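Local atomic coordinates of periplasmic binding protein (Sulfurospirillum deleyianum, PDB entry 4PAG), a protein that probably binds a small solute in the periplasm for an ABC transporter, with histidine held in a pocket here. Residues A[21-26]-A[40-45]; A[27-32]-A[271-276]; A[47-52]-A[64-69]; A[54-59]-A[262-267]. All coordinates share one frame; numbering follows the deposited sequence.

Interaction 1 (A[21-26]-A[40-45]); sequences TRIYGS and TPLIGV
Ile43 is the main bump of this contact. Its CB points at strand 23-25, and the side chain settles into the hollow between Arg22 and Tyr24. CG1 lies between the backbone N and the carbonyl carbon (chi1 64°), which leaves CG2 on the Arg22 side. The tip, Ile43 CD1, lies 3.7 Å from Tyr24 CB. Ile43 CG2 sits over one face of the Arg22 guanidinium, 3.8 Å from Arg22 NH2, and the two side chains cross at about a right angle. Pro41 makes a second bump. Pro41 CB presses on Thr21 O at 3.3 Å, while Pro41 CG meets Ile23 CG2. Leu42 CD2 approaches Ile23 CG2 to 4.2 Å. Between the bumps the backbones form a single beta bridge. Ile23 N donates to Pro41 O (2.8 Å), and Ile43 N donates to Ile23 O (3.0 Å). Further on, a water accepts from Gly25 N and donates to Gly44 O. Arg22 NH2 hydrogen-bonds to Ala88 O, and Tyr24 OH bonds to Gly72 O. Strand 23-25 is outermost in its parallel sheet. Ile23 rests on the adjacent strand 92-96, and Ile43 also touches Ala88 of helix 82-88.

Interaction 2 (A[27-32]-A[271-276]); sequences APPISF and RPPSFM
Phe32 and Pro272 meet tip to tip, and they are the two residues with the most surface buried here. Phe32 CE2 lies 3.4 Å from Pro272 CG and nearly as close to Pro272 CD. CG of Phe32 is anti to its carbonyl carbon (chi1 -72°), and the ring reaches from the helix to the proline. Pro28 CB covers one face of this ring, set off toward the rim. The same Pro28 CB touches Pro272 CG at 3.6 Å, so Pro272 fits against both residues. The peptide bond before Pro272 is cis.

Pro29 is the third large contributor. Its ring crosses that of Pro272 obliquely, with Pro29 CD 3.8 Å from Pro272 CB. Pro29 CB and CG also lie against Pro273 O, Pro29 CB at 3.1 Å. That oxygen is buried and has no polar partner in the model. At the other end, Phe275 CE1 comes within 3.5 Å of Phe32 O. A water joins the backbones by donating to Pro29 O and accepting from Phe275 N.

The Phe32 ring also stacks on Phe266. An alanine in place of Phe32 would probably open a gap beside Pro272 and leave Phe266 without its stacking mate.

Both segments lie at helix starts. Ala27 is the N-cap of helix 28-37, and its O accepts from Ile30 N and Ser31 N. Ser274 OG accepts from Met276 N (3.1 Å), a capping bond in the turn that leads into helix 277-288. The arrangement is a buried, proline-rich junction of two helix starts near the centre of this periplasmic binding protein.

Interaction 3 (A[47-52]-A[64-69]); sequences SPQTNK and HFMELP
Gln49 carries a surface contact in which a loop side chain grips the backbone at the end of a short helix. The loop follows helix 28-37, and the helix is 63-66. The grip is made by one amide nitrogen. Gln49 NE2 donates to Phe65 O at 2.9 Å and to Leu68 O at 3.0 Å. The first bond is fairly straight (164°) and lies in the carbonyl plane of Phe65. The donor of the second is tilted from the carbonyl plane of Leu68. Both acceptors lie in the amide plane of Gln49, so the two bonds together fix the rotation of the amide.

The side chain bends at chi2 (89°), which places CD near the helix end. Gln49 CG lies 3.9 Å from Phe65 CE2, with the amide nearly perpendicular to the ring. The other amide atom, Gln49 OE1, lies 2.8 Å from a water, which probably donates to it.

Met66, a selenomethionine, packs against the start of the Gln49 side chain. Met66 SE lies 3.9 Å from Gln49 CB. The bend at chi3 (-67°) carries Met66 CE to Thr50 CG2 at 3.8 Å, where the two side chains cross at about a right angle.

Phe65 O accepts from Leu68 N as well as from Gln49 NE2. Outside the contact, the Phe65 ring meets Tyr35 edge-to-face. The arrangement is a loop-to-helix-end contact: one side-chain amide nitrogen binds two main-chain carbonyls where helix 63-66 gives way to the loop.

Interaction 4 (A[54-59]-A[262-267]); sequences NNNGEK and PKSPFN. With HIS (histidine), chain E.
Asn54, Asn56 and the backbone of Asn55 each make a hydrogen bond to the 262-267 loop. Asn54 OD1 accepts from Asn267 N (2.9 Å), which stands above the carbonyl plane of the amide. Asn55 N donates to Lys263 O at 3.0 Å. Ser264 OG donates to Asn56 OD1 at 2.8 Å, in the plane of the amide and on a lone pair. Asn54 ND2 bonds to Asn51 OD1 and Arg271 O, so both ends of this amide are held. An alanine at Asn54 would probably leave Asn267 N and Arg271 O without these partners and loosen the loop.

Weaker CH contacts add to these. Asn55 O receives CA-H groups from Ser264 and, with Pro265 CA 3.2 Å from Asn55 O and the contact nearly straight, from Pro265. A cis peptide bond precedes Pro265.

Apolar packing is slight. Pro265 CB rests on Gly57 CA at 3.9 Å.

Lys263 makes the hydrogen bond to the ligand from this contact. Its chain bends at chi4 (73°), and Lys263 NZ donates to O of the bound histidine at 3.0 Å. NZ also bonds to Gln233 O and Val261 O. Asn55 is a pocket residue too, and its side chain runs beside that of Lys263, pointing the same way.

The contact joins the start of helix 57-60 to the loop after strand 258-260. Tyr321 of helix 315-322 touches Asn56 and Ser264, and helix 297-309 packs on Pro265.

Overall arrangement
Interactions 1 to 4 follow one part of the fold from the edge of a parallel sheet to the ligand pocket. Interaction 1 lies on strand 23-25, and interaction 2 uses the helix that follows it, 28-37. Their centres are 14 Å apart. The loop after that helix supplies segments to interactions 1 and 3, and Val45 N probably bonds to Pro69 O between them. The centres of interactions 3 and 4 are 11 Å apart, and the two cross along the chain. Interaction 4 is nested in the long loop closed by interaction 2, which it meets at Phe32 and Phe266. Interactions 2 and 4 thus tie the early chain to the segments after strand 258-260. Of the four, only interaction 4 holds residues of the histidine pocket.

Interaction 1 (A[21-26]-A[40-45])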
# COMPACT_ATOMS: atom_id res chain seq x y z
N THR A 21 2.38 -23.91 -7.86
CA THR A 21 2.91 -24.27 -6.54
C THR A 21 4.08 -23.38 -6.12
O THR A 21 4.49 -23.41 -4.97
CB THR A 21 3.36 -25.73 -6.52
OG1 THR A 21 4.45 -25.89 -7.42
CG2 THR A 21 2.21 -26.67 -6.92
N ARG A 22 4.63 -22.61 -7.06
CA ARG A 22 5.74 -21.68 -6.80
C ARG A 22 5.45 -20.37 -7.51
O ARG A 22 5.23 -20.35 -8.72
CB ARG A 22 7.07 -22.27 -7.29
CG ARG A 22 7.40 -23.66 -6.75
CD ARG A 22 8.73 -24.18 -7.26
NE ARG A 22 9.87 -23.38 -6.77
CZ ARG A 22 10.41 -23.49 -5.55
NH1 ARG A 22 9.96 -24.38 -4.67
NH2 ARG A 22 11.43 -22.71 -5.22
N ILE A 23 5.46 -19.26 -6.77
CA ILE A 23 5.13 -17.96 -7.36
C ILE A 23 6.05 -16.90 -6.76
O ILE A 23 6.56 -17.06 -5.66
CB ILE A 23 3.64 -17.61 -7.13
CG1 ILE A 23 3.19 -16.43 -8.00
CG2 ILE A 23 3.35 -17.30 -5.66
CD1 ILE A 23 1.68 -16.29 -8.10
N TYR A 24 6.27 -15.83 -7.51
CA TYR A 24 7.11 -14.73 -7.06
C TYR A 24 6.44 -13.42 -7.47
O TYR A 24 5.97 -13.28 -8.60
CB TYR A 24 8.50 -14.86 -7.68
CG TYR A 24 9.41 -13.66 -7.52
CD1 TYR A 24 9.95 -13.32 -6.28
CD2 TYR A 24 9.74 -12.87 -8.62
CE1 TYR A 24 10.78 -12.21 -6.15
CE2 TYR A 24 10.57 -11.77 -8.49
CZ TYR A 24 11.09 -11.44 -7.25
OH TYR A 24 11.92 -10.34 -7.13
N GLY A 25 6.37 -12.48 -6.53
CA GLY A 25 5.88 -11.14 -6.80
C GLY A 25 7.06 -10.21 -7.00
O GLY A 25 8.05 -10.30 -6.28
N SER A 26 6.94 -9.31 -7.97
CA SER A 26 8.06 -8.46 -8.40
C SER A 26 8.43 -7.35 -7.40
O SER A 26 9.53 -6.78 -7.48
CB SER A 26 7.73 -7.83 -9.76
OG SER A 26 6.78 -6.78 -9.62
N THR A 40 1.51 -19.99 0.82
CA THR A 40 2.14 -21.28 0.58
C THR A 40 3.09 -21.28 -0.64
O THR A 40 4.24 -21.68 -0.50
CB THR A 40 1.09 -22.40 0.45
OG1 THR A 40 0.20 -22.34 1.58
CG2 THR A 40 1.75 -23.76 0.42
N PRO A 41 2.63 -20.81 -1.80
CA PRO A 41 3.53 -20.91 -2.97
C PRO A 41 4.61 -19.82 -3.12
O PRO A 41 5.41 -19.89 -4.05
CB PRO A 41 2.57 -20.86 -4.15
CG PRO A 41 1.43 -20.04 -3.66
CD PRO A 41 1.34 -20.20 -2.16
N LEU A 42 4.67 -18.82 -2.23
CA LEU A 42 5.68 -17.77 -2.36
C LEU A 42 7.10 -18.31 -2.19
O LEU A 42 7.40 -18.95 -1.19
CB LEU A 42 5.47 -16.66 -1.33
CG LEU A 42 4.48 -15.56 -1.68
CD1 LEU A 42 4.22 -14.73 -0.43
CD2 LEU A 42 5.00 -14.70 -2.82
N ILE A 43 7.97 -18.03 -3.15
CA ILE A 43 9.36 -18.50 -3.10
C ILE A 43 10.28 -17.58 -2.30
O ILE A 43 11.38 -17.97 -1.93
CB ILE A 43 9.97 -18.65 -4.52
CG1 ILE A 43 10.05 -17.29 -5.23
CG2 ILE A 43 9.15 -19.62 -5.35
CD1 ILE A 43 11.05 -17.24 -6.36
N GLY A 44 9.81 -16.35 -2.06
CA GLY A 44 10.63 -15.33 -1.44
C GLY A 44 9.89 -14.01 -1.30
O GLY A 44 8.79 -13.84 -1.84
N VAL A 45 10.50 -13.09 -0.56
CA VAL A 45 9.99 -11.73 -0.42
C VAL A 45 10.96 -10.77 -1.14
O VAL A 45 12.04 -11.19 -1.60
CB VAL A 45 9.80 -11.32 1.06
CG1 VAL A 45 8.70 -12.15 1.70
CG2 VAL A 45 11.09 -11.46 1.86
O HOH W 1 7.46 -12.44 -3.88

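Interaction 2 (A[27-32]-A[271-276])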
# COMPACT_ATOMS: atom_id res chain seq x y z
N ALA A 27 7.52 -7.03 -6.49
CA ALA A 27 7.70 -5.94 -5.55
C ALA A 27 6.74 -6.10 -4.36
O ALA A 27 5.77 -6.85 -4.46
CB ALA A 27 7.46 -4.61 -6.25
N PRO A 28 7.00 -5.39 -3.25
CA PRO A 28 6.16 -5.60 -2.06
C PRO A 28 4.64 -5.43 -2.26
O PRO A 28 3.88 -6.20 -1.68
CB PRO A 28 6.73 -4.58 -1.06
CG PRO A 28 8.16 -4.46 -1.45
CD PRO A 28 8.14 -4.51 -2.95
N PRO A 29 4.19 -4.46 -3.09
CA PRO A 29 2.73 -4.40 -3.31
C PRO A 29 2.16 -5.74 -3.78
O PRO A 29 1.04 -6.13 -3.39
CB PRO A 29 2.59 -3.36 -4.43
CG PRO A 29 3.83 -2.54 -4.37
CD PRO A 29 4.91 -3.47 -3.90
N ILE A 30 2.93 -6.45 -4.60
CA ILE A 30 2.50 -7.73 -5.16
C ILE A 30 2.68 -8.87 -4.18
O ILE A 30 1.76 -9.67 -3.97
CB ILE A 30 3.27 -8.08 -6.45
CG1 ILE A 30 3.31 -6.90 -7.43
CG2 ILE A 30 2.66 -9.32 -7.10
CD1 ILE A 30 1.95 -6.38 -7.87
N SER A 31 3.86 -8.97 -3.59
CA SER A 31 4.15 -9.99 -2.60
C SER A 31 3.18 -9.92 -1.41
O SER A 31 2.69 -10.96 -0.98
CB SER A 31 5.60 -9.88 -2.13
OG SER A 31 6.46 -10.10 -3.24
N PHE A 32 2.88 -8.72 -0.92
CA PHE A 32 1.93 -8.57 0.20
C PHE A 32 0.54 -9.09 -0.17
O PHE A 32 -0.14 -9.71 0.63
CB PHE A 32 1.83 -7.11 0.66
CG PHE A 32 3.05 -6.59 1.40
CD1 PHE A 32 4.23 -7.30 1.49
CD2 PHE A 32 3.00 -5.33 1.99
CE1 PHE A 32 5.33 -6.79 2.17
CE2 PHE A 32 4.09 -4.81 2.67
CZ PHE A 32 5.26 -5.53 2.76
N ARG A 271 4.81 2.70 0.98
CA ARG A 271 6.09 2.10 1.35
C ARG A 271 5.90 0.67 1.89
O ARG A 271 6.43 0.32 2.94
CB ARG A 271 6.82 2.97 2.39
CG ARG A 271 6.86 4.46 2.08
CD ARG A 271 7.58 4.79 0.77
NE ARG A 271 7.34 6.17 0.37
CZ ARG A 271 7.95 6.80 -0.63
NH1 ARG A 271 8.90 6.20 -1.35
NH2 ARG A 271 7.63 8.05 -0.92
N PRO A 272 5.17 -0.18 1.15
CA PRO A 272 4.66 0.00 -0.20
C PRO A 272 3.21 0.47 -0.33
O PRO A 272 2.40 0.27 0.58
CB PRO A 272 4.73 -1.41 -0.76
CG PRO A 272 4.36 -2.25 0.43
CD PRO A 272 4.93 -1.55 1.63
N PRO A 273 2.86 1.03 -1.50
CA PRO A 273 1.47 1.07 -1.92
C PRO A 273 0.97 -0.37 -1.96
O PRO A 273 1.69 -1.25 -2.41
CB PRO A 273 1.53 1.64 -3.35
CG PRO A 273 2.90 2.15 -3.54
CD PRO A 273 3.79 1.46 -2.56
N SER A 274 -0.22 -0.62 -1.43
CA SER A 274 -0.76 -1.98 -1.42
C SER A 274 -2.25 -1.99 -1.15
O SER A 274 -2.87 -0.95 -0.86
CB SER A 274 -0.05 -2.83 -0.36
OG SER A 274 -0.57 -2.57 0.94
N PHE A 275 -2.82 -3.19 -1.23
CA PHE A 275 -4.21 -3.44 -0.88
C PHE A 275 -4.60 -2.95 0.53
O PHE A 275 -5.78 -2.77 0.81
CB PHE A 275 -4.49 -4.94 -0.96
CG PHE A 275 -3.92 -5.71 0.18
CD1 PHE A 275 -2.62 -6.17 0.15
CD2 PHE A 275 -4.68 -5.92 1.33
CE1 PHE A 275 -2.09 -6.85 1.24
CE2 PHE A 275 -4.15 -6.59 2.41
CZ PHE A 275 -2.85 -7.06 2.37
N MSE A 276 -3.63 -2.74 1.41
CA MSE A 276 -3.91 -2.19 2.75
C MSE A 276 -4.65 -0.87 2.67
O MSE A 276 -5.35 -0.47 3.62
CB MSE A 276 -2.64 -1.94 3.55
CG MSE A 276 -1.84 -3.19 3.89
SE MSE A 276 -2.81 -4.43 5.07
CE MSE A 276 -2.88 -3.32 6.71
O HOH W 2 -1.30 -4.79 -3.03

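Interaction 3 (A[47-52]-A[64-69])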
# COMPACT_ATOMS: atom_id res chain seq x y z
N SER A 47 11.81 -7.46 0.14
CA SER A 47 12.51 -6.69 1.16
C SER A 47 12.42 -7.43 2.50
O SER A 47 11.60 -8.34 2.64
CB SER A 47 11.84 -5.32 1.33
OG SER A 47 11.88 -4.57 0.14
N PRO A 48 13.24 -7.04 3.48
CA PRO A 48 13.12 -7.62 4.83
C PRO A 48 11.69 -7.50 5.34
O PRO A 48 11.07 -6.44 5.20
CB PRO A 48 14.06 -6.76 5.68
CG PRO A 48 15.03 -6.18 4.72
CD PRO A 48 14.34 -6.05 3.40
N GLN A 49 11.18 -8.57 5.94
CA GLN A 49 9.78 -8.63 6.35
C GLN A 49 9.43 -7.58 7.42
O GLN A 49 8.30 -7.08 7.46
CB GLN A 49 9.44 -10.03 6.87
CG GLN A 49 9.38 -11.09 5.79
CD GLN A 49 10.71 -11.76 5.50
OE1 GLN A 49 11.78 -11.15 5.61
NE2 GLN A 49 10.64 -13.04 5.12
N THR A 50 10.39 -7.27 8.28
CA THR A 50 10.25 -6.17 9.23
C THR A 50 11.27 -5.12 8.84
O THR A 50 12.46 -5.42 8.71
CB THR A 50 10.53 -6.61 10.67
OG1 THR A 50 11.85 -7.15 10.76
CG2 THR A 50 9.55 -7.65 11.09
N ASN A 51 10.80 -3.90 8.64
CA ASN A 51 11.66 -2.81 8.23
C ASN A 51 11.09 -1.52 8.81
O ASN A 51 10.20 -1.55 9.66
CB ASN A 51 11.80 -2.80 6.70
CG ASN A 51 10.46 -2.70 5.98
OD1 ASN A 51 9.65 -1.81 6.25
ND2 ASN A 51 10.21 -3.63 5.05
N LYS A 52 11.61 -0.39 8.36
CA LYS A 52 11.19 0.90 8.93
C LYS A 52 9.70 1.20 8.72
O LYS A 52 9.06 1.86 9.55
CB LYS A 52 12.05 2.03 8.36
CG LYS A 52 11.92 3.34 9.11
CD LYS A 52 13.04 4.29 8.73
CE LYS A 52 12.78 5.69 9.26
NZ LYS A 52 13.95 6.59 9.09
N HIS A 64 5.93 -19.23 8.10
CA HIS A 64 6.45 -19.52 6.76
C HIS A 64 6.86 -18.24 6.04
O HIS A 64 7.98 -18.14 5.53
CB HIS A 64 5.44 -20.28 5.90
CG HIS A 64 5.85 -20.44 4.46
ND1 HIS A 64 6.85 -21.30 4.06
CD2 HIS A 64 5.39 -19.84 3.33
CE1 HIS A 64 6.99 -21.22 2.75
NE2 HIS A 64 6.12 -20.35 2.28
N PHE A 65 5.95 -17.26 6.00
CA PHE A 65 6.22 -16.00 5.32
C PHE A 65 7.40 -15.27 5.96
O PHE A 65 8.24 -14.75 5.24
CB PHE A 65 4.98 -15.10 5.31
CG PHE A 65 5.19 -13.78 4.62
CD1 PHE A 65 5.11 -13.67 3.23
CD2 PHE A 65 5.46 -12.63 5.34
CE1 PHE A 65 5.29 -12.46 2.59
CE2 PHE A 65 5.65 -11.41 4.71
CZ PHE A 65 5.56 -11.33 3.33
N MSE A 66 7.46 -15.26 7.29
CA MSE A 66 8.52 -14.53 8.01
C MSE A 66 9.88 -15.14 7.80
O MSE A 66 10.88 -14.46 7.99
CB MSE A 66 8.28 -14.49 9.52
CG MSE A 66 7.03 -13.73 9.91
SE MSE A 66 7.11 -11.83 9.41
CE MSE A 66 8.56 -11.32 10.65
N GLU A 67 9.94 -16.41 7.41
CA GLU A 67 11.22 -17.10 7.20
C GLU A 67 11.66 -17.18 5.74
O GLU A 67 12.72 -17.73 5.45
CB GLU A 67 11.15 -18.51 7.81
CG GLU A 67 11.02 -18.49 9.33
CD GLU A 67 10.72 -19.85 9.94
OE1 GLU A 67 10.23 -20.75 9.22
OE2 GLU A 67 10.95 -20.01 11.15
N LEU A 68 10.89 -16.61 4.81
CA LEU A 68 11.25 -16.63 3.39
C LEU A 68 12.50 -15.80 3.14
O LEU A 68 12.72 -14.79 3.81
CB LEU A 68 10.12 -16.08 2.52
CG LEU A 68 8.85 -16.90 2.40
CD1 LEU A 68 7.78 -16.08 1.68
CD2 LEU A 68 9.11 -18.21 1.69
N PRO A 69 13.32 -16.21 2.15
CA PRO A 69 14.50 -15.43 1.82
C PRO A 69 14.15 -14.20 0.99
O PRO A 69 13.09 -14.15 0.37
CB PRO A 69 15.34 -16.40 1.00
CG PRO A 69 14.32 -17.25 0.32
CD PRO A 69 13.26 -17.45 1.36
O HOH W 3 14.25 -12.41 5.51

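Interaction 4 (A[54-59]-A[262-267])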
# COMPACT_ATOMS: atom_id res chain seq x y z
N ASN A 54 7.23 -1.19 7.85
CA ASN A 54 6.38 -2.36 8.06
C ASN A 54 6.89 -3.11 9.29
O ASN A 54 8.03 -3.57 9.31
CB ASN A 54 6.40 -3.27 6.82
CG ASN A 54 6.00 -2.53 5.55
OD1 ASN A 54 4.83 -2.54 5.15
ND2 ASN A 54 6.95 -1.88 4.91
N ASN A 55 6.04 -3.19 10.32
CA ASN A 55 6.45 -3.59 11.67
C ASN A 55 5.62 -4.73 12.24
O ASN A 55 4.49 -4.95 11.83
CB ASN A 55 6.26 -2.42 12.66
CG ASN A 55 7.08 -1.19 12.32
OD1 ASN A 55 8.02 -1.24 11.51
ND2 ASN A 55 6.73 -0.08 12.93
N ASN A 56 6.18 -5.41 13.23
CA ASN A 56 5.45 -6.38 14.06
C ASN A 56 4.89 -7.57 13.27
O ASN A 56 3.90 -8.17 13.68
CB ASN A 56 4.32 -5.69 14.83
CG ASN A 56 4.82 -4.60 15.77
OD1 ASN A 56 4.39 -3.45 15.70
ND2 ASN A 56 5.73 -4.97 16.66
N GLY A 57 5.53 -7.92 12.16
CA GLY A 57 5.03 -8.98 11.30
C GLY A 57 4.82 -10.30 12.02
O GLY A 57 3.88 -11.03 11.74
N GLU A 58 5.69 -10.61 12.98
CA GLU A 58 5.62 -11.91 13.67
C GLU A 58 4.32 -12.10 14.45
O GLU A 58 3.89 -13.22 14.70
CB GLU A 58 6.85 -12.12 14.57
CG GLU A 58 6.92 -11.25 15.82
CD GLU A 58 7.33 -9.81 15.55
OE1 GLU A 58 7.69 -9.48 14.39
OE2 GLU A 58 7.30 -9.00 16.50
N LYS A 59 3.67 -11.00 14.82
CA LYS A 59 2.40 -11.05 15.54
C LYS A 59 1.20 -11.27 14.60
O LYS A 59 0.14 -11.69 15.05
CB LYS A 59 2.20 -9.77 16.36
CG LYS A 59 3.38 -9.39 17.27
CD LYS A 59 3.52 -10.32 18.46
CE LYS A 59 2.36 -10.16 19.44
NZ LYS A 59 2.59 -10.83 20.75
N PRO A 262 -0.26 3.79 10.72
CA PRO A 262 0.01 2.44 11.22
C PRO A 262 0.77 1.56 10.24
O PRO A 262 0.64 1.69 9.01
CB PRO A 262 -1.39 1.86 11.46
CG PRO A 262 -2.27 3.04 11.63
CD PRO A 262 -1.70 4.07 10.70
N LYS A 263 1.55 0.64 10.80
CA LYS A 263 2.52 -0.14 10.03
C LYS A 263 2.48 -1.64 10.27
O LYS A 263 3.28 -2.36 9.67
CB LYS A 263 3.93 0.37 10.35
CG LYS A 263 4.15 1.81 9.92
CD LYS A 263 5.43 2.39 10.46
CE LYS A 263 5.58 3.81 9.96
NZ LYS A 263 4.64 4.74 10.65
N SER A 264 1.57 -2.11 11.11
CA SER A 264 1.57 -3.49 11.58
C SER A 264 0.46 -4.33 10.94
O SER A 264 -0.72 -4.07 11.17
CB SER A 264 1.43 -3.53 13.10
OG SER A 264 2.49 -2.81 13.72
N PRO A 265 0.83 -5.35 10.14
CA PRO A 265 2.16 -5.79 9.74
C PRO A 265 2.66 -5.14 8.44
O PRO A 265 3.86 -5.23 8.12
CB PRO A 265 1.96 -7.28 9.52
CG PRO A 265 0.59 -7.35 8.93
CD PRO A 265 -0.20 -6.30 9.66
N PHE A 266 1.75 -4.54 7.68
CA PHE A 266 2.08 -3.84 6.45
C PHE A 266 1.60 -2.39 6.60
O PHE A 266 0.58 -2.13 7.24
CB PHE A 266 1.35 -4.43 5.25
CG PHE A 266 1.60 -5.90 5.00
CD1 PHE A 266 2.82 -6.51 5.30
CD2 PHE A 266 0.61 -6.66 4.37
CE1 PHE A 266 3.02 -7.86 5.02
CE2 PHE A 266 0.82 -8.00 4.08
CZ PHE A 266 2.02 -8.60 4.40
N ASN A 267 2.32 -1.46 5.99
CA ASN A 267 1.95 -0.04 6.05
C ASN A 267 0.56 0.21 5.47
O ASN A 267 0.21 -0.32 4.40
CB ASN A 267 2.99 0.77 5.29
CG ASN A 267 2.98 2.24 5.66
OD1 ASN A 267 2.07 3.00 5.27
ND2 ASN A 267 4.00 2.66 6.39
N HIS E . 3.91 4.01 16.47
CA HIS E . 3.91 3.22 15.21
C HIS E . 5.22 3.40 14.46
O HIS E . 5.35 4.09 13.44
CB HIS E . 2.73 3.60 14.32
CG HIS E . 1.43 3.67 15.06
ND1 HIS E . 0.40 4.50 14.68
CD2 HIS E . 0.99 2.99 16.15
CE1 HIS E . -0.62 4.34 15.50
NE2 HIS E . -0.29 3.43 16.40
OXT HIS E . 6.22 2.84 14.90